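Local atomic coordinates of methyl-coenzyme M reductase subunit beta (Methanosarcina barkeri, PDB entry 1E6Y), a protein that forms part of methyl-coenzyme M reductase, the nickel coenzyme F430 enzyme that releases methane from methyl-coenzyme M with coenzyme B as reductant. Residues 180-185 / 375-380; 187-192 / 213-218; 122-127 / 176-181; 344-349 / 381-386; 23-28 / 232-237. All coordinates share one frame; numbering follows the deposited sequence.

Interaction 1 of 5, residues 180-185 / 375-380; sequences NNEGLG and NHVVTR. With TP7 (Coenzyme B), chain M.
Two irregular loops meet beside the coenzyme B pocket, and residues of 375-380 form part of its wall. His376 turns the CE1-NE2 edge of its ring to the phosphate, with CE1 3.3 Å from O1P of coenzyme B. Val377 CG1 and Val378 CG2 both pack on the threonine methyl CG of coenzyme B. The backbone N of Val378 donates in the ring plane to His376 ND1, which fixes the turn of the imidazole. Behind this wall stands the buried Glu182. Its OE2 lies 3.3 Å from Val377 CB and shares a water with Asn375 O. Its OE1 takes a salt bridge from Arg380 NH2 at 2.9 Å on the anti lone pair, with the carboxylate and guanidinium planes nearly perpendicular. OE1 is also hydrogen-bonded to a modified residue of a neighbouring subunit, and Arg380 NH1 pairs with an acidic residue there. Asn375 ties the loops further out. Its CG lies anti to the backbone N (chi1 -177°), and the amide spans two backbone groups. ND2 donates to Asn180 O at 3.0 Å from above the carbonyl plane. OD1 accepts from Glu182 N on a lone pair, 2.8 Å away and almost straight at 178°.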
# COMPACT_ATOMS: atom_id res chain seq x y z
N ASN E 180 -7.06 5.49 5.05
CA ASN E 180 -7.44 5.92 3.71
C ASN E 180 -7.06 7.38 3.43
O ASN E 180 -7.17 7.83 2.29
CB ASN E 180 -8.93 5.72 3.47
CG ASN E 180 -9.29 4.27 3.18
OD1 ASN E 180 -8.42 3.47 2.84
ND2 ASN E 180 -10.56 3.93 3.31
N ASN E 181 -6.60 8.09 4.45
CA ASN E 181 -6.17 9.48 4.28
C ASN E 181 -5.02 9.57 3.29
O ASN E 181 -4.04 8.84 3.41
CB ASN E 181 -5.69 10.07 5.61
CG ASN E 181 -6.84 10.43 6.53
OD1 ASN E 181 -8.01 10.36 6.15
ND2 ASN E 181 -6.50 10.84 7.75
N GLU E 182 -5.14 10.48 2.33
CA GLU E 182 -4.02 10.78 1.44
C GLU E 182 -2.99 11.63 2.17
O GLU E 182 -1.79 11.38 2.07
CB GLU E 182 -4.51 11.52 0.20
CG GLU E 182 -5.43 10.70 -0.68
CD GLU E 182 -5.12 10.84 -2.16
OE1 GLU E 182 -4.34 11.74 -2.55
OE2 GLU E 182 -5.69 10.06 -2.95
N GLY E 183 -3.47 12.61 2.92
CA GLY E 183 -2.57 13.53 3.60
C GLY E 183 -2.78 13.58 5.10
O GLY E 183 -3.62 12.87 5.65
N LEU E 184 -2.02 14.45 5.75
CA LEU E 184 -2.11 14.63 7.19
C LEU E 184 -3.14 15.72 7.51
O LEU E 184 -3.05 16.84 7.00
CB LEU E 184 -0.74 15.01 7.74
CG LEU E 184 0.41 14.12 7.25
CD1 LEU E 184 1.73 14.68 7.72
CD2 LEU E 184 0.22 12.70 7.75
N GLY E 185 -4.15 15.36 8.30
CA GLY E 185 -5.25 16.27 8.57
C GLY E 185 -6.43 16.09 7.63
O GLY E 185 -7.32 16.94 7.56
N ASN E 375 -10.89 14.14 0.21
CA ASN E 375 -9.73 13.25 0.29
C ASN E 375 -9.51 12.46 -1.00
O ASN E 375 -8.50 11.77 -1.15
CB ASN E 375 -9.88 12.29 1.48
CG ASN E 375 -8.67 11.39 1.66
OD1 ASN E 375 -7.60 11.84 2.06
ND2 ASN E 375 -8.84 10.10 1.36
N HIS E 376 -10.45 12.57 -1.94
CA HIS E 376 -10.33 11.90 -3.23
C HIS E 376 -9.16 12.50 -4.00
O HIS E 376 -8.98 13.72 -4.00
CB HIS E 376 -11.62 12.07 -4.03
CG HIS E 376 -11.83 11.03 -5.09
ND1 HIS E 376 -11.05 10.95 -6.23
CD2 HIS E 376 -12.77 10.06 -5.21
CE1 HIS E 376 -11.50 9.98 -7.00
NE2 HIS E 376 -12.54 9.43 -6.41
N VAL E 377 -8.34 11.65 -4.62
CA VAL E 377 -7.18 12.12 -5.37
C VAL E 377 -7.54 13.16 -6.44
O VAL E 377 -6.75 14.05 -6.74
CB VAL E 377 -6.42 10.94 -6.04
CG1 VAL E 377 -7.25 10.33 -7.17
CG2 VAL E 377 -5.07 11.42 -6.56
N VAL E 378 -8.77 13.09 -6.94
CA VAL E 378 -9.22 13.98 -8.00
C VAL E 378 -9.64 15.36 -7.47
O VAL E 378 -9.40 16.38 -8.12
CB VAL E 378 -10.40 13.37 -8.78
CG1 VAL E 378 -10.87 14.31 -9.88
CG2 VAL E 378 -9.98 12.03 -9.38
N THR E 379 -10.23 15.38 -6.28
CA THR E 379 -10.92 16.58 -5.81
C THR E 379 -10.40 17.16 -4.49
O THR E 379 -11.05 18.00 -3.88
CB THR E 379 -12.44 16.32 -5.68
OG1 THR E 379 -12.66 15.07 -5.03
CG2 THR E 379 -13.10 16.30 -7.05
N ARG E 380 -9.20 16.75 -4.09
CA ARG E 380 -8.57 17.24 -2.89
C ARG E 380 -7.92 18.61 -3.04
O ARG E 380 -7.55 19.25 -2.06
CB ARG E 380 -7.49 16.27 -2.38
CG ARG E 380 -6.37 15.99 -3.39
CD ARG E 380 -5.35 15.08 -2.70
NE ARG E 380 -4.53 15.77 -1.74
CZ ARG E 380 -3.47 15.28 -1.13
NH1 ARG E 380 -2.75 15.98 -0.28
NH2 ARG E 380 -3.08 14.01 -1.37
N TP7 M . -6.95 6.59 -11.18
P TP7 M . -10.65 5.97 -8.67
O1P TP7 M . -11.55 7.14 -8.64
O2P TP7 M . -10.14 5.66 -7.31
O3P TP7 M . -11.36 4.78 -9.26
O4P TP7 M . -9.38 6.35 -9.65
CB TP7 M . -8.36 7.19 -9.27
C TP7 M . -6.85 5.23 -9.10
O TP7 M . -7.15 4.23 -9.80
OXT TP7 M . -6.42 5.15 -7.93
CA TP7 M . -7.04 6.64 -9.75
CG TP7 M . -8.64 8.57 -9.87
O1 TP7 M . -5.61 8.43 -11.34
C1 TP7 M . -5.99 7.35 -11.87
C2 TP7 M . -5.54 6.88 -13.11
C3 TP7 M . -4.50 7.71 -13.86
C4 TP7 M . -3.87 7.23 -15.20
C5 TP7 M . -4.97 7.19 -16.29
C6 TP7 M . -5.40 8.63 -16.71
C7 TP7 M . -4.22 9.41 -17.18
S7 TP7 M . -4.51 11.12 -17.71
O HOH W 1 -7.99 9.16 -1.91

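Interaction 2 of 5, residues 187-192 / 213-218; sequences SLRNIM and IYEQSG
The 3-10 turn 187-189 lies against helix 204-221 in the interior of the chain. An inverse gamma turn centred on Asn190 then leads toward helix 193-199. The backbones come closest at Leu188 and Gly218, with CA atoms 5.3 Å apart. Glycine suits this close approach, since a CB at Gly218 would run into Arg189 CG. The main polar link is the salt bridge of Arg189 and Glu215. Arg189 is bent at chi3 (69°) and offers NE and NH1 side-on. NE bonds to Glu215 OE1 at 3.0 Å and NH1 to Glu215 OE2 at 2.8 Å. Both acceptors lie close to the guanidinium plane, yet both donors sit above the carboxylate plane, because the two planes are 45° apart. NH1 is also bonded to Ser382 O, so this ion pair reaches a third part of the chain. A water joins Leu188 O to Glu215 OE1. On the apolar side, Leu188 CD1 rests on Ser217 CB at 3.6 Å. Ser217 OG turns back to its own helix and donates to Ile213 O, which also accepts from Ser217 N. Tyr214 bonds through OH to Thr38 of helix 29-40. Ile191 CD1 stands over one face of the Tyr214 ring in a CH-pi contact, 3.6 Å from the centroid and only 13° off its normal.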
# COMPACT_ATOMS: atom_id res chain seq x y z
N SER E 187 -8.78 13.44 7.52
CA SER E 187 -9.87 12.55 7.93
C SER E 187 -11.26 13.13 7.70
O SER E 187 -12.14 12.45 7.17
CB SER E 187 -9.71 12.15 9.39
OG SER E 187 -8.56 11.33 9.57
N LEU E 188 -11.44 14.40 8.06
CA LEU E 188 -12.73 15.07 7.89
C LEU E 188 -13.00 15.44 6.43
O LEU E 188 -14.11 15.85 6.08
CB LEU E 188 -12.81 16.33 8.77
CG LEU E 188 -12.69 16.09 10.27
CD1 LEU E 188 -12.64 17.41 11.02
CD2 LEU E 188 -13.85 15.23 10.75
N ARG E 189 -11.99 15.28 5.58
CA ARG E 189 -12.18 15.47 4.14
C ARG E 189 -12.60 14.20 3.45
O ARG E 189 -13.10 14.25 2.32
CB ARG E 189 -10.90 16.04 3.53
CG ARG E 189 -10.43 17.32 4.23
CD ARG E 189 -9.42 18.10 3.41
NE ARG E 189 -10.08 18.66 2.21
CZ ARG E 189 -9.33 19.26 1.27
NH1 ARG E 189 -10.02 19.76 0.24
NH2 ARG E 189 -8.02 19.33 1.39
N ASN E 190 -12.49 13.06 4.12
CA ASN E 190 -12.92 11.81 3.50
C ASN E 190 -14.39 11.49 3.78
O ASN E 190 -14.72 10.51 4.45
CB ASN E 190 -12.03 10.65 3.97
CG ASN E 190 -12.04 9.49 2.99
OD1 ASN E 190 -12.78 9.50 2.00
ND2 ASN E 190 -11.19 8.50 3.23
N ILE E 191 -15.27 12.33 3.22
CA ILE E 191 -16.72 12.14 3.36
C ILE E 191 -17.34 12.32 1.98
O ILE E 191 -17.32 13.42 1.42
CB ILE E 191 -17.33 13.19 4.32
CG1 ILE E 191 -16.65 13.12 5.69
CG2 ILE E 191 -18.83 12.96 4.46
CD1 ILE E 191 -16.95 14.29 6.59
N MET E 192 -17.88 11.24 1.41
CA MET E 192 -18.37 11.30 0.04
C MET E 192 -19.58 12.24 -0.07
O MET E 192 -20.35 12.39 0.88
CB MET E 192 -18.70 9.90 -0.49
CG MET E 192 -20.13 9.43 -0.26
SD MET E 192 -20.36 7.69 -0.73
CE MET E 192 -19.97 7.73 -2.48
N ILE E 213 -18.25 23.12 6.37
CA ILE E 213 -17.85 22.92 7.76
C ILE E 213 -16.85 21.77 7.86
O ILE E 213 -15.79 21.92 8.47
CB ILE E 213 -19.09 22.64 8.63
CG1 ILE E 213 -19.91 23.92 8.78
CG2 ILE E 213 -18.68 22.10 10.00
CD1 ILE E 213 -21.31 23.71 9.31
N TYR E 214 -17.13 20.67 7.17
CA TYR E 214 -16.23 19.52 7.17
C TYR E 214 -14.92 19.84 6.46
O TYR E 214 -13.83 19.56 6.98
CB TYR E 214 -16.89 18.31 6.50
CG TYR E 214 -17.96 17.63 7.33
CD1 TYR E 214 -19.12 17.14 6.73
CD2 TYR E 214 -17.77 17.38 8.69
CE1 TYR E 214 -20.06 16.42 7.45
CE2 TYR E 214 -18.70 16.66 9.43
CZ TYR E 214 -19.85 16.18 8.80
OH TYR E 214 -20.77 15.46 9.51
N GLU E 215 -15.02 20.45 5.28
CA GLU E 215 -13.85 20.77 4.47
C GLU E 215 -12.91 21.74 5.18
O GLU E 215 -11.71 21.50 5.25
CB GLU E 215 -14.28 21.37 3.12
CG GLU E 215 -14.64 20.32 2.08
CD GLU E 215 -13.44 19.54 1.60
OE1 GLU E 215 -13.10 18.51 2.22
OE2 GLU E 215 -12.83 19.94 0.59
N GLN E 216 -13.47 22.82 5.73
CA GLN E 216 -12.64 23.81 6.42
C GLN E 216 -12.11 23.30 7.75
O GLN E 216 -10.99 23.65 8.14
CB GLN E 216 -13.42 25.11 6.62
CG GLN E 216 -13.72 25.86 5.31
CD GLN E 216 -12.50 26.05 4.43
OE1 GLN E 216 -11.38 26.21 4.91
NE2 GLN E 216 -12.71 26.05 3.12
N SER E 217 -12.85 22.40 8.40
CA SER E 217 -12.32 21.71 9.57
C SER E 217 -11.12 20.86 9.18
O SER E 217 -10.12 20.80 9.90
CB SER E 217 -13.40 20.83 10.20
OG SER E 217 -14.42 21.62 10.78
N GLY E 218 -11.18 20.28 7.98
CA GLY E 218 -10.04 19.57 7.42
C GLY E 218 -8.87 20.49 7.11
O GLY E 218 -7.75 20.22 7.55
O HOH W 2 -15.05 17.19 3.70

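Interaction 3 of 5, residues 122-127 / 176-181; sequences DFMSAT and SIPQNN
Asp122 OD2 is gripped by two backbone N-H groups of its own segment. Met124 N donates at 3.1 Å from above the carboxylate plane, which makes an Asx turn. Phe123 N adds a weak bond at 2.8 Å. The carboxylate can fold back this way because CG sits in the crowded position between the backbone N and the carbonyl carbon (chi1 51°). The other oxygen, OD1, bonds to Ser187 OG of the second copy of this subunit. An alanine here would remove both carboxylate oxygens, and would probably loosen the turn before helix 125-141 and weaken the link to the second subunit. Facing the turn is the 3-10 segment 178-180, and Pro178 is the hub between them. Its CG touches Asp122 OD2 from across and meets Phe123 CZ tip to tip at 3.8 Å. Its CD lies 3.5 Å from Met124 CG. The Phe123 ring also brings its edge to Ser176 O, with CE1 3.3 Å from that oxygen and in line with the ring plane. Met124 is bent at chi2 (-41°) and chi3 (-65°). The bends lay SD near Ser176 O and put CE 4.0 Å from Ile177 CG2. Ser176 OG accepts from Asn180 ND2 at 2.9 Å, which ties Ser176 to the last residue of the 3-10 segment. Gln179 NE2 bonds to Asn181 O of the second subunit. No hydrogen bond runs between 122-127 and 176-181. Their contact rests on a proline, a folded methionine and an aromatic edge against the Ser176 carbonyl, while the Asp122 carboxylate shapes its own turn and joins the two copies.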
# COMPACT_ATOMS: atom_id res chain seq x y z
N ASP E 122 -8.13 9.02 17.56
CA ASP E 122 -8.97 9.44 16.44
C ASP E 122 -10.45 9.13 16.67
O ASP E 122 -11.00 9.50 17.71
CB ASP E 122 -8.45 8.82 15.12
CG ASP E 122 -8.24 7.31 15.21
OD1 ASP E 122 -7.09 6.88 15.47
OD2 ASP E 122 -9.18 6.55 14.90
N PHE E 123 -11.09 8.48 15.71
CA PHE E 123 -12.55 8.35 15.72
C PHE E 123 -13.06 6.92 15.58
O PHE E 123 -14.27 6.69 15.59
CB PHE E 123 -13.16 9.22 14.61
CG PHE E 123 -12.52 9.01 13.26
CD1 PHE E 123 -13.01 8.05 12.38
CD2 PHE E 123 -11.41 9.76 12.88
CE1 PHE E 123 -12.40 7.84 11.14
CE2 PHE E 123 -10.80 9.56 11.64
CZ PHE E 123 -11.30 8.59 10.77
N MET E 124 -12.15 5.96 15.44
CA MET E 124 -12.56 4.59 15.15
C MET E 124 -13.20 3.86 16.33
O MET E 124 -13.84 2.83 16.14
CB MET E 124 -11.38 3.77 14.61
CG MET E 124 -10.99 4.10 13.17
SD MET E 124 -12.38 4.36 12.03
CE MET E 124 -13.12 2.73 12.02
N SER E 125 -13.09 4.42 17.53
CA SER E 125 -13.75 3.83 18.70
C SER E 125 -15.27 3.75 18.53
O SER E 125 -15.90 2.82 19.01
CB SER E 125 -13.40 4.59 19.99
OG SER E 125 -13.93 5.91 19.98
N ALA E 126 -15.85 4.70 17.78
CA ALA E 126 -17.29 4.66 17.50
C ALA E 126 -17.67 3.39 16.74
O ALA E 126 -18.71 2.78 17.02
CB ALA E 126 -17.70 5.89 16.70
N THR E 127 -16.82 2.99 15.80
CA THR E 127 -17.06 1.80 15.00
C THR E 127 -16.77 0.52 15.78
O THR E 127 -17.58 -0.40 15.79
CB THR E 127 -16.20 1.81 13.72
OG1 THR E 127 -16.60 2.92 12.89
CG2 THR E 127 -16.37 0.52 12.93
N SER E 176 -14.41 7.66 6.96
CA SER E 176 -13.84 6.42 6.47
C SER E 176 -13.01 5.78 7.59
O SER E 176 -13.40 5.83 8.75
CB SER E 176 -12.97 6.70 5.24
OG SER E 176 -12.61 5.51 4.57
N ILE E 177 -11.91 5.12 7.23
CA ILE E 177 -10.90 4.73 8.21
C ILE E 177 -9.66 5.59 8.00
O ILE E 177 -9.42 6.10 6.91
CB ILE E 177 -10.53 3.22 8.10
CG1 ILE E 177 -9.87 2.92 6.75
CG2 ILE E 177 -11.77 2.36 8.30
CD1 ILE E 177 -9.28 1.52 6.66
N PRO E 178 -8.89 5.84 9.08
CA PRO E 178 -7.78 6.81 9.01
C PRO E 178 -6.73 6.47 7.96
O PRO E 178 -6.17 7.37 7.34
CB PRO E 178 -7.20 6.78 10.43
CG PRO E 178 -8.34 6.34 11.28
CD PRO E 178 -9.08 5.33 10.45
N GLN E 179 -6.53 5.18 7.72
CA GLN E 179 -5.51 4.73 6.78
C GLN E 179 -5.83 5.08 5.32
O GLN E 179 -4.97 4.95 4.46
CB GLN E 179 -5.29 3.22 6.89
CG GLN E 179 -4.77 2.76 8.25
CD GLN E 179 -5.87 2.19 9.11
OE1 GLN E 179 -6.90 2.83 9.34
NE2 GLN E 179 -5.67 0.96 9.58
N ASN E 180 -7.06 5.49 5.05
CA ASN E 180 -7.44 5.92 3.71
C ASN E 180 -7.06 7.38 3.43
O ASN E 180 -7.17 7.83 2.29
CB ASN E 180 -8.93 5.72 3.47
CG ASN E 180 -9.29 4.27 3.18
OD1 ASN E 180 -8.42 3.47 2.84
ND2 ASN E 180 -10.56 3.93 3.31
N ASN E 181 -6.60 8.09 4.45
CA ASN E 181 -6.17 9.48 4.28
C ASN E 181 -5.02 9.57 3.29
O ASN E 181 -4.04 8.84 3.41
CB ASN E 181 -5.69 10.07 5.61
CG ASN E 181 -6.84 10.43 6.53
OD1 ASN E 181 -8.01 10.36 6.15
ND2 ASN E 181 -6.50 10.84 7.75

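Interaction 4 of 5, residues 344-349 / 381-386; sequences CDYGKV and HSRGFA
Hydrogen bonds and charge centre on Asp345, whose two carboxylate oxygens take four bonds. OD1 accepts from Arg383 NE and from Arg383 NH1, each at 2.9 Å, as a salt bridge. Carboxylate and guanidinium are nearly coplanar, 6° apart. OD2 accepts from Arg383 N on its syn lone pair at 2.7 Å and from Ser382 OG on its anti lone pair at 2.8 Å. An alanine here would probably leave the Arg383 side chain less fixed and loosen the inverse gamma turn centred on it. A like charge lies near: Lys348 NZ stands over one guanidinium face, 4.0 Å from Arg383 NE. The acidic partner of Lys348, on a neighbouring subunit, probably eases this pair. Apolar contacts gather at Phe385. Val349 CG2 lies 3.8 Å from Phe385 CB. Cys344 SG approaches the ring obliquely, 4.5 Å from the centroid of Phe385, in a sulfur-aromatic contact. Edges of flat groups meet as well: the Asp345 carboxylate at the Phe385 ring, and Tyr346 CE2 at the Arg383 guanidinium. Tyr346 OH bonds to His232 of helix 228-241. The contact thus joins the start of helix 348-358 to the loop before helix 387-395, with helices 296-318, 323-339 and 228-241 packed around it.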
# COMPACT_ATOMS: atom_id res chain seq x y z
N CYS E 344 -11.13 31.54 -8.09
CA CYS E 344 -11.16 31.07 -6.71
C CYS E 344 -10.00 30.12 -6.41
O CYS E 344 -9.69 29.24 -7.21
CB CYS E 344 -12.48 30.39 -6.40
SG CYS E 344 -12.64 29.92 -4.67
N ASP E 345 -9.34 30.36 -5.29
CA ASP E 345 -8.18 29.58 -4.86
C ASP E 345 -7.02 29.72 -5.86
O ASP E 345 -6.16 28.84 -5.96
CB ASP E 345 -8.57 28.11 -4.68
CG ASP E 345 -7.88 27.45 -3.49
OD1 ASP E 345 -7.08 28.11 -2.79
OD2 ASP E 345 -8.13 26.26 -3.25
N TYR E 346 -7.03 30.83 -6.60
CA TYR E 346 -5.94 31.21 -7.49
C TYR E 346 -5.61 30.13 -8.52
O TYR E 346 -4.45 29.88 -8.84
CB TYR E 346 -4.70 31.59 -6.67
CG TYR E 346 -5.04 32.46 -5.48
CD1 TYR E 346 -5.70 33.67 -5.66
CD2 TYR E 346 -4.88 31.99 -4.18
CE1 TYR E 346 -6.21 34.39 -4.59
CE2 TYR E 346 -5.38 32.70 -3.09
CZ TYR E 346 -6.05 33.89 -3.30
OH TYR E 346 -6.61 34.57 -2.24
N GLY E 347 -6.67 29.57 -9.10
CA GLY E 347 -6.51 28.55 -10.12
C GLY E 347 -6.89 27.16 -9.65
O GLY E 347 -7.19 26.30 -10.48
N LYS E 348 -6.91 26.93 -8.34
CA LYS E 348 -7.06 25.58 -7.81
C LYS E 348 -8.48 25.03 -7.87
O LYS E 348 -8.67 23.81 -7.94
CB LYS E 348 -6.52 25.49 -6.38
CG LYS E 348 -5.02 25.74 -6.29
CD LYS E 348 -4.34 24.76 -5.34
CE LYS E 348 -4.46 25.20 -3.90
NZ LYS E 348 -3.42 26.19 -3.52
N VAL E 349 -9.49 25.90 -7.85
CA VAL E 349 -10.85 25.44 -8.08
C VAL E 349 -11.02 25.06 -9.55
O VAL E 349 -11.55 23.99 -9.86
CB VAL E 349 -11.91 26.50 -7.69
CG1 VAL E 349 -13.30 26.02 -8.11
CG2 VAL E 349 -11.87 26.73 -6.18
N HIS E 381 -7.69 19.03 -4.28
CA HIS E 381 -6.66 20.04 -4.53
C HIS E 381 -6.99 21.44 -4.04
O HIS E 381 -6.14 22.11 -3.45
CB HIS E 381 -6.33 20.06 -6.02
CG HIS E 381 -6.07 18.70 -6.58
ND1 HIS E 381 -4.90 18.01 -6.32
CD2 HIS E 381 -6.89 17.84 -7.22
CE1 HIS E 381 -5.02 16.78 -6.77
NE2 HIS E 381 -6.21 16.64 -7.33
N SER E 382 -8.24 21.87 -4.25
CA SER E 382 -8.69 23.16 -3.73
C SER E 382 -8.85 23.11 -2.22
O SER E 382 -9.20 22.07 -1.65
CB SER E 382 -10.01 23.56 -4.39
OG SER E 382 -10.49 24.79 -3.86
N ARG E 383 -8.57 24.23 -1.57
CA ARG E 383 -8.65 24.31 -0.10
C ARG E 383 -10.07 24.44 0.41
O ARG E 383 -10.43 25.40 1.12
CB ARG E 383 -7.73 25.43 0.36
CG ARG E 383 -6.26 25.17 0.06
CD ARG E 383 -5.39 26.32 0.51
NE ARG E 383 -5.58 27.44 -0.45
CZ ARG E 383 -4.88 28.55 -0.28
NH1 ARG E 383 -5.11 29.50 -1.21
NH2 ARG E 383 -4.02 28.79 0.70
N GLY E 384 -10.89 23.45 0.07
CA GLY E 384 -12.23 23.35 0.61
C GLY E 384 -13.30 24.07 -0.19
O GLY E 384 -14.47 24.03 0.20
N PHE E 385 -12.93 24.68 -1.31
CA PHE E 385 -13.86 25.54 -2.05
C PHE E 385 -14.59 24.82 -3.19
O PHE E 385 -15.47 25.40 -3.82
CB PHE E 385 -13.13 26.77 -2.59
CG PHE E 385 -12.44 27.58 -1.53
CD1 PHE E 385 -11.07 27.85 -1.61
CD2 PHE E 385 -13.14 28.05 -0.42
CE1 PHE E 385 -10.42 28.56 -0.61
CE2 PHE E 385 -12.50 28.76 0.59
CZ PHE E 385 -11.13 29.02 0.49
N ALA E 386 -14.24 23.56 -3.42
CA ALA E 386 -14.80 22.81 -4.55
C ALA E 386 -15.88 21.81 -4.11
O ALA E 386 -16.98 21.79 -4.66
CB ALA E 386 -13.69 22.09 -5.30

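Interaction 5 of 5, residues 23-28 / 232-237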
# COMPACT_ATOMS: atom_id res chain seq x y z
N LEU E 23 -16.19 31.75 13.70
CA LEU E 23 -16.64 30.67 12.83
C LEU E 23 -15.58 29.59 12.64
O LEU E 23 -15.84 28.57 12.01
CB LEU E 23 -17.05 31.23 11.47
CG LEU E 23 -18.17 32.28 11.46
CD1 LEU E 23 -18.41 32.78 10.04
CD2 LEU E 23 -19.45 31.67 12.04
N ALA E 24 -14.38 29.83 13.16
CA ALA E 24 -13.29 28.86 13.06
C ALA E 24 -13.67 27.55 13.74
O ALA E 24 -14.22 27.56 14.85
CB ALA E 24 -12.03 29.42 13.69
N PRO E 25 -13.39 26.41 13.09
CA PRO E 25 -13.57 25.09 13.72
C PRO E 25 -12.91 25.00 15.10
O PRO E 25 -13.43 24.35 16.01
CB PRO E 25 -12.93 24.14 12.72
CG PRO E 25 -13.15 24.81 11.40
CD PRO E 25 -12.94 26.28 11.69
N THR E 26 -11.83 25.76 15.27
CA THR E 26 -11.05 25.76 16.51
C THR E 26 -11.67 26.62 17.62
O THR E 26 -11.22 26.58 18.76
CB THR E 26 -9.62 26.24 16.24
OG1 THR E 26 -9.66 27.44 15.46
CG2 THR E 26 -8.83 25.18 15.48
N ARG E 27 -12.70 27.39 17.28
CA ARG E 27 -13.36 28.27 18.26
C ARG E 27 -14.86 28.04 18.35
O ARG E 27 -15.47 28.33 19.38
CB ARG E 27 -13.14 29.75 17.89
CG ARG E 27 -11.68 30.16 17.93
CD ARG E 27 -11.47 31.67 17.73
NE ARG E 27 -10.05 31.88 17.47
CZ ARG E 27 -9.52 31.92 16.23
NH1 ARG E 27 -8.22 32.07 16.09
NH2 ARG E 27 -10.37 31.79 15.22
N ASN E 28 -15.47 27.61 17.25
CA ASN E 28 -16.93 27.54 17.17
C ASN E 28 -17.49 26.29 17.83
O ASN E 28 -17.23 25.17 17.37
CB ASN E 28 -17.39 27.62 15.71
CG ASN E 28 -18.88 27.86 15.58
OD1 ASN E 28 -19.68 26.92 15.59
ND2 ASN E 28 -19.27 29.12 15.48
N HIS E 232 -8.10 34.05 5.51
CA HIS E 232 -8.34 33.60 4.14
C HIS E 232 -9.39 32.49 4.06
O HIS E 232 -10.36 32.60 3.30
CB HIS E 232 -7.03 33.12 3.52
CG HIS E 232 -7.12 32.86 2.05
ND1 HIS E 232 -7.45 31.62 1.53
CD2 HIS E 232 -6.91 33.67 0.98
CE1 HIS E 232 -7.43 31.68 0.21
NE2 HIS E 232 -7.11 32.91 -0.15
N GLN E 233 -9.23 31.46 4.88
CA GLN E 233 -10.15 30.32 4.85
C GLN E 233 -11.51 30.64 5.48
O GLN E 233 -12.54 30.18 5.00
CB GLN E 233 -9.52 29.11 5.55
CG GLN E 233 -8.28 28.57 4.84
CD GLN E 233 -8.54 28.30 3.36
OE1 GLN E 233 -7.98 28.98 2.50
NE2 GLN E 233 -9.39 27.33 3.07
N LEU E 234 -11.50 31.50 6.50
CA LEU E 234 -12.73 31.83 7.21
C LEU E 234 -13.64 32.78 6.42
O LEU E 234 -14.86 32.71 6.55
CB LEU E 234 -12.40 32.43 8.58
CG LEU E 234 -11.83 31.43 9.59
CD1 LEU E 234 -11.55 32.13 10.90
CD2 LEU E 234 -12.81 30.29 9.79
N LEU E 235 -13.05 33.63 5.58
CA LEU E 235 -13.84 34.40 4.63
C LEU E 235 -14.53 33.47 3.63
O LEU E 235 -15.71 33.64 3.32
CB LEU E 235 -12.95 35.41 3.89
CG LEU E 235 -12.54 36.66 4.68
CD1 LEU E 235 -11.45 37.40 3.93
CD2 LEU E 235 -13.75 37.56 4.90
N GLY E 236 -13.81 32.44 3.19
CA GLY E 236 -14.40 31.43 2.34
C GLY E 236 -15.53 30.67 3.02
O GLY E 236 -16.63 30.55 2.46
N LEU E 237 -15.28 30.19 4.23
CA LEU E 237 -16.31 29.51 5.02
C LEU E 237 -17.54 30.38 5.22
O LEU E 237 -18.67 29.94 4.99
CB LEU E 237 -15.74 29.09 6.38
CG LEU E 237 -16.72 28.46 7.38
CD1 LEU E 237 -17.30 27.17 6.83
CD2 LEU E 237 -16.01 28.20 8.69
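Apolar packing makes this contact between the loop ahead of helix 29-40 and one side of helix 228-241. Leu234 is the main helix residue in it. Its CG lies anti to the carbonyl carbon (chi1 -70°), and both of its methyls touch Ala24. CD2 sits 3.6 Å from Ala24 CA, and CD1 lies 3.9 Å from Ala24 CB. CD2 also comes to 4.4 Å from Pro25 CD. One turn on, Leu237 has CG anti to the backbone N (chi1 175°) and sends CD2 to Leu23. That methyl is 3.3 Å from Leu23 O and 4.2 Å from Leu23 CB. Hydrogen bonds shape the loop itself. Ala24 O accepts from Arg27 N at 2.9 Å and from Asn28 N at 2.7 Å, which closes the turn. Asn28 then N-caps helix 29-40 through OD1 to Ile31 N. Charged contacts lie at the margin. The Arg27 guanidinium passes Leu234 CD1 at its edge, forms a salt bridge with Glu230 and bonds through NH1 to Val91 O of the second subunit. No hydrogen bond links 23-28 with 232-237. The fit therefore depends on the shape of the leucine branches. Polar groups serve the turn, the helix cap and the dimer, with a charged tie to the same helix at Glu230.

From the N terminus, interaction 5 opens at 23-28 and closes a long loop at 232-237, tying the N-terminal part to helix 228-241. Interaction 3, nested inside, joins the start of helix 125-141 to the loop after strand 171-172. It closes at 176-181, where interaction 1 begins, sharing Asn180 and Asn181. Interaction 2 joins that same loop to helix 204-221 and lies within the loops of both 1 and 5. Interaction 1 crosses 5 and runs on to 375-380, joining N-terminal and C-terminal family regions. Interaction 4 crosses 1 and ties the start of helix 348-358 to the loop before helix 387-395. Gln216 bonds to Gln233 and Arg383 O, bringing interactions 2, 5 and 4 together.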